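Local coordinates for protein type II restriction enzyme MspI (Moraxella sp., PDB 1SA3) that recognises the double-stranded DNA sequence 5'-CCGG-3' and cleaves it after the first C, as a type II restriction endonuclease, at residues 183-188 with 222-226. Residues are numbered along the deposited sequence; the frame is centred on the assembly and turned at random.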
ATOM      1  N   ILE E 183      -8.111   9.514   1.976  1.00 15.28           N
ATOM      2  CA  ILE E 183      -7.325   8.512   1.268  1.00 17.42           C
ATOM      3  C   ILE E 183      -5.880   8.467   1.748  1.00 16.54           C
ATOM      4  O   ILE E 183      -5.354   7.402   2.065  1.00 15.77           O
ATOM      5  CB  ILE E 183      -7.316   8.769  -0.248  1.00 18.17           C
ATOM      6  CG1 ILE E 183      -8.745   8.746  -0.788  1.00 16.13           C
ATOM      7  CG2 ILE E 183      -6.489   7.697  -0.941  1.00 15.64           C
ATOM      8  CD1 ILE E 183      -8.896   9.369  -2.153  1.00 16.84           C
ATOM      9  N   ARG E 184      -5.240   9.628   1.794  1.00 16.08           N
ATOM     10  CA  ARG E 184      -3.847   9.701   2.223  1.00 16.00           C
ATOM     11  C   ARG E 184      -3.673   9.162   3.642  1.00 17.47           C
ATOM     12  O   ARG E 184      -2.728   8.422   3.920  1.00 16.87           O
ATOM     13  CB  ARG E 184      -3.349  11.151   2.133  1.00 18.75           C
ATOM     14  CG  ARG E 184      -1.858  11.327   2.345  1.00 20.86           C
ATOM     15  CD  ARG E 184      -1.452  12.792   2.156  1.00 23.53           C
ATOM     16  NE  ARG E 184      -1.678  13.261   0.791  1.00 23.97           N
ATOM     17  CZ  ARG E 184      -0.869  13.023  -0.236  1.00 26.49           C
ATOM     18  NH1 ARG E 184       0.240  12.316  -0.062  1.00 30.37           N
ATOM     19  NH2 ARG E 184      -1.164  13.497  -1.443  1.00 28.89           N
ATOM     20  N   TRP E 185      -4.590   9.508   4.542  1.00 16.08           N
ATOM     21  CA  TRP E 185      -4.472   9.031   5.913  1.00 18.50           C
ATOM     22  C   TRP E 185      -4.690   7.519   6.014  1.00 16.49           C
ATOM     23  O   TRP E 185      -3.996   6.836   6.765  1.00 15.75           O
ATOM     24  CB  TRP E 185      -5.460   9.752   6.831  1.00 22.21           C
ATOM     25  CG  TRP E 185      -5.312   9.326   8.248  1.00 23.33           C
ATOM     26  CD1 TRP E 185      -4.452   9.840   9.175  1.00 22.87           C
ATOM     27  CD2 TRP E 185      -5.983   8.236   8.884  1.00 20.38           C
ATOM     28  NE1 TRP E 185      -4.545   9.134  10.350  1.00 19.22           N
ATOM     29  CE2 TRP E 185      -5.478   8.143  10.198  1.00 22.18           C
ATOM     30  CE3 TRP E 185      -6.963   7.326   8.468  1.00 23.07           C
ATOM     31  CZ2 TRP E 185      -5.919   7.170  11.105  1.00 24.18           C
ATOM     32  CZ3 TRP E 185      -7.401   6.360   9.366  1.00 22.47           C
ATOM     33  CH2 TRP E 185      -6.878   6.291  10.670  1.00 22.40           C
ATOM     34  N   CYS E 186      -5.650   6.996   5.259  1.00 18.05           N
ATOM     35  CA  CYS E 186      -5.924   5.563   5.288  1.00 14.84           C
ATOM     36  C   CYS E 186      -4.720   4.713   4.882  1.00 17.49           C
ATOM     37  O   CYS E 186      -4.464   3.676   5.491  1.00 15.99           O
ATOM     38  CB  CYS E 186      -7.099   5.216   4.370  1.00 20.94           C
ATOM     39  SG  CYS E 186      -8.716   5.480   5.114  1.00 23.77           S
ATOM     40  N   VAL E 187      -3.991   5.148   3.857  1.00 14.01           N
ATOM     41  CA  VAL E 187      -2.830   4.390   3.385  1.00 15.59           C
ATOM     42  C   VAL E 187      -1.483   4.804   3.974  1.00 16.54           C
ATOM     43  O   VAL E 187      -0.508   4.073   3.824  1.00 17.77           O
ATOM     44  CB  VAL E 187      -2.719   4.414   1.832  1.00 18.49           C
ATOM     45  CG1 VAL E 187      -3.970   3.807   1.223  1.00 21.37           C
ATOM     46  CG2 VAL E 187      -2.523   5.843   1.316  1.00 15.56           C
ATOM     47  N   THR E 188      -1.407   5.951   4.651  1.00 13.43           N
ATOM     48  CA  THR E 188      -0.123   6.373   5.226  1.00 15.01           C
ATOM     49  C   THR E 188      -0.137   6.712   6.708  1.00 12.64           C
ATOM     50  O   THR E 188       0.920   6.810   7.330  1.00 13.62           O
ATOM     51  CB  THR E 188       0.445   7.623   4.527  1.00 14.08           C
ATOM     52  OG1 THR E 188      -0.369   8.758   4.859  1.00 13.20           O
ATOM     53  CG2 THR E 188       0.501   7.424   3.019  1.00 12.91           C
ATOM     54  N   ILE E 222       2.533   8.351  -3.294  1.00 12.69           N
ATOM     55  CA  ILE E 222       1.257   8.685  -2.673  1.00 16.59           C
ATOM     56  C   ILE E 222       0.412   9.675  -3.469  1.00 16.82           C
ATOM     57  O   ILE E 222      -0.797   9.482  -3.601  1.00 16.75           O
ATOM     58  CB  ILE E 222       1.454   9.201  -1.228  1.00 15.70           C
ATOM     59  CG1 ILE E 222       2.283   8.190  -0.426  1.00 12.94           C
ATOM     60  CG2 ILE E 222       0.107   9.384  -0.545  1.00 16.17           C
ATOM     61  CD1 ILE E 222       1.716   6.767  -0.435  1.00 16.35           C
ATOM     62  N   ASP E 223       1.031  10.728  -4.002  1.00 18.10           N
ATOM     63  CA  ASP E 223       0.275  11.708  -4.784  1.00 19.02           C
ATOM     64  C   ASP E 223      -0.507  11.043  -5.910  1.00 19.34           C
ATOM     65  O   ASP E 223      -1.705  11.280  -6.062  1.00 18.60           O
ATOM     66  CB  ASP E 223       1.203  12.776  -5.383  1.00 22.83           C
ATOM     67  CG  ASP E 223       1.633  13.819  -4.368  1.00 25.36           C
ATOM     68  OD1 ASP E 223       1.153  13.777  -3.213  1.00 26.30           O
ATOM     69  OD2 ASP E 223       2.455  14.684  -4.732  1.00 28.03           O
ATOM     70  N   ASP E 224       0.168  10.206  -6.698  1.00 17.57           N
ATOM     71  CA  ASP E 224      -0.485   9.532  -7.815  1.00 16.26           C
ATOM     72  C   ASP E 224      -1.556   8.550  -7.376  1.00 18.65           C
ATOM     73  O   ASP E 224      -2.611   8.440  -8.017  1.00 17.83           O
ATOM     74  CB  ASP E 224       0.542   8.812  -8.686  1.00 18.78           C
ATOM     75  CG  ASP E 224       1.471   9.773  -9.397  1.00 20.28           C
ATOM     76  OD1 ASP E 224       1.184  10.984  -9.402  1.00 23.17           O
ATOM     77  OD2 ASP E 224       2.484   9.323  -9.959  1.00 19.72           O
ATOM     78  N   TYR E 225      -1.299   7.831  -6.288  1.00 13.95           N
ATOM     79  CA  TYR E 225      -2.281   6.874  -5.798  1.00 14.61           C
ATOM     80  C   TYR E 225      -3.563   7.628  -5.443  1.00 15.68           C
ATOM     81  O   TYR E 225      -4.666   7.210  -5.807  1.00 17.70           O
ATOM     82  CB  TYR E 225      -1.756   6.150  -4.556  1.00 13.91           C
ATOM     83  CG  TYR E 225      -2.760   5.190  -3.953  1.00 11.61           C
ATOM     84  CD1 TYR E 225      -2.935   3.905  -4.480  1.00 13.42           C
ATOM     85  CD2 TYR E 225      -3.546   5.569  -2.860  1.00 15.83           C
ATOM     86  CE1 TYR E 225      -3.866   3.019  -3.933  1.00 14.78           C
ATOM     87  CE2 TYR E 225      -4.479   4.690  -2.307  1.00 14.49           C
ATOM     88  CZ  TYR E 225      -4.634   3.419  -2.846  1.00 13.93           C
ATOM     89  OH  TYR E 225      -5.544   2.543  -2.288  1.00 14.59           O
ATOM     90  N   VAL E 226      -3.407   8.739  -4.729  1.00 16.60           N
ATOM     91  CA  VAL E 226      -4.554   9.553  -4.329  1.00 19.08           C
ATOM     92  C   VAL E 226      -5.314  10.040  -5.565  1.00 20.21           C
ATOM     93  O   VAL E 226      -6.534   9.926  -5.636  1.00 18.78           O
ATOM     94  CB  VAL E 226      -4.107  10.771  -3.482  1.00 20.02           C
ATOM     95  CG1 VAL E 226      -5.291  11.721  -3.246  1.00 24.67           C
ATOM     96  CG2 VAL E 226      -3.546  10.295  -2.146  1.00 19.20           C
TER
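Arg-184 reaches from helix 179-188 to helix 222-234, whose short segments 183-188 and 222-226 run at 124° to each other, to form a salt bridge with Asp-223. Its NH2 donates to Asp-223 OD1 over 2.9 Å in a moderately bent bond. The carboxylate stands almost perpendicular to the guanidinium, the planes 87° apart; OD1 is met on its anti side and tilted from both planes, and the one bond goes through NH2, with Arg-184 NH1 farther from OD1 at 3.6 Å. Extended from the backbone and then bent at chi3 (-64°), the arginine swings its guanidinium past Ile-222 toward Asp-223: Val-226 CG2 sits above one face of the guanidinium, offset toward its rim, while Ile-222 CG2 lies obliquely beside it. Beneath this polar link the packing is apolar. Tyr-225 CE2 is met obliquely by Val-187 CG1 (3.7 Å) and Ile-183 CG2 (3.9 Å), and Ile-183 CG2 also meets Val-226 CG2. Near the end of helix 179-188, Thr-188 CG2 and Ile-222 CD1 meet tip to tip at 3.7 Å; the threonine hydroxyl instead turns back to Arg-184 O, which also accepts from Thr-188 N on its opposite face. Helix 222-234, which directly follows the edge strand 213-221 of the five-stranded sheet, is thereby packed against helix 179-188. Outside the pair, Lys-193 NZ forms a salt bridge with Asp-223 OD2, and the carboxylate of the C-terminal Gly-262 binds Tyr-225 OH. With one cation on each oxygen, Asp-223 is probably stabilised as a carboxylate, balancing the charge that Arg-184 brings into a largely buried, hydrocarbon-lined interface.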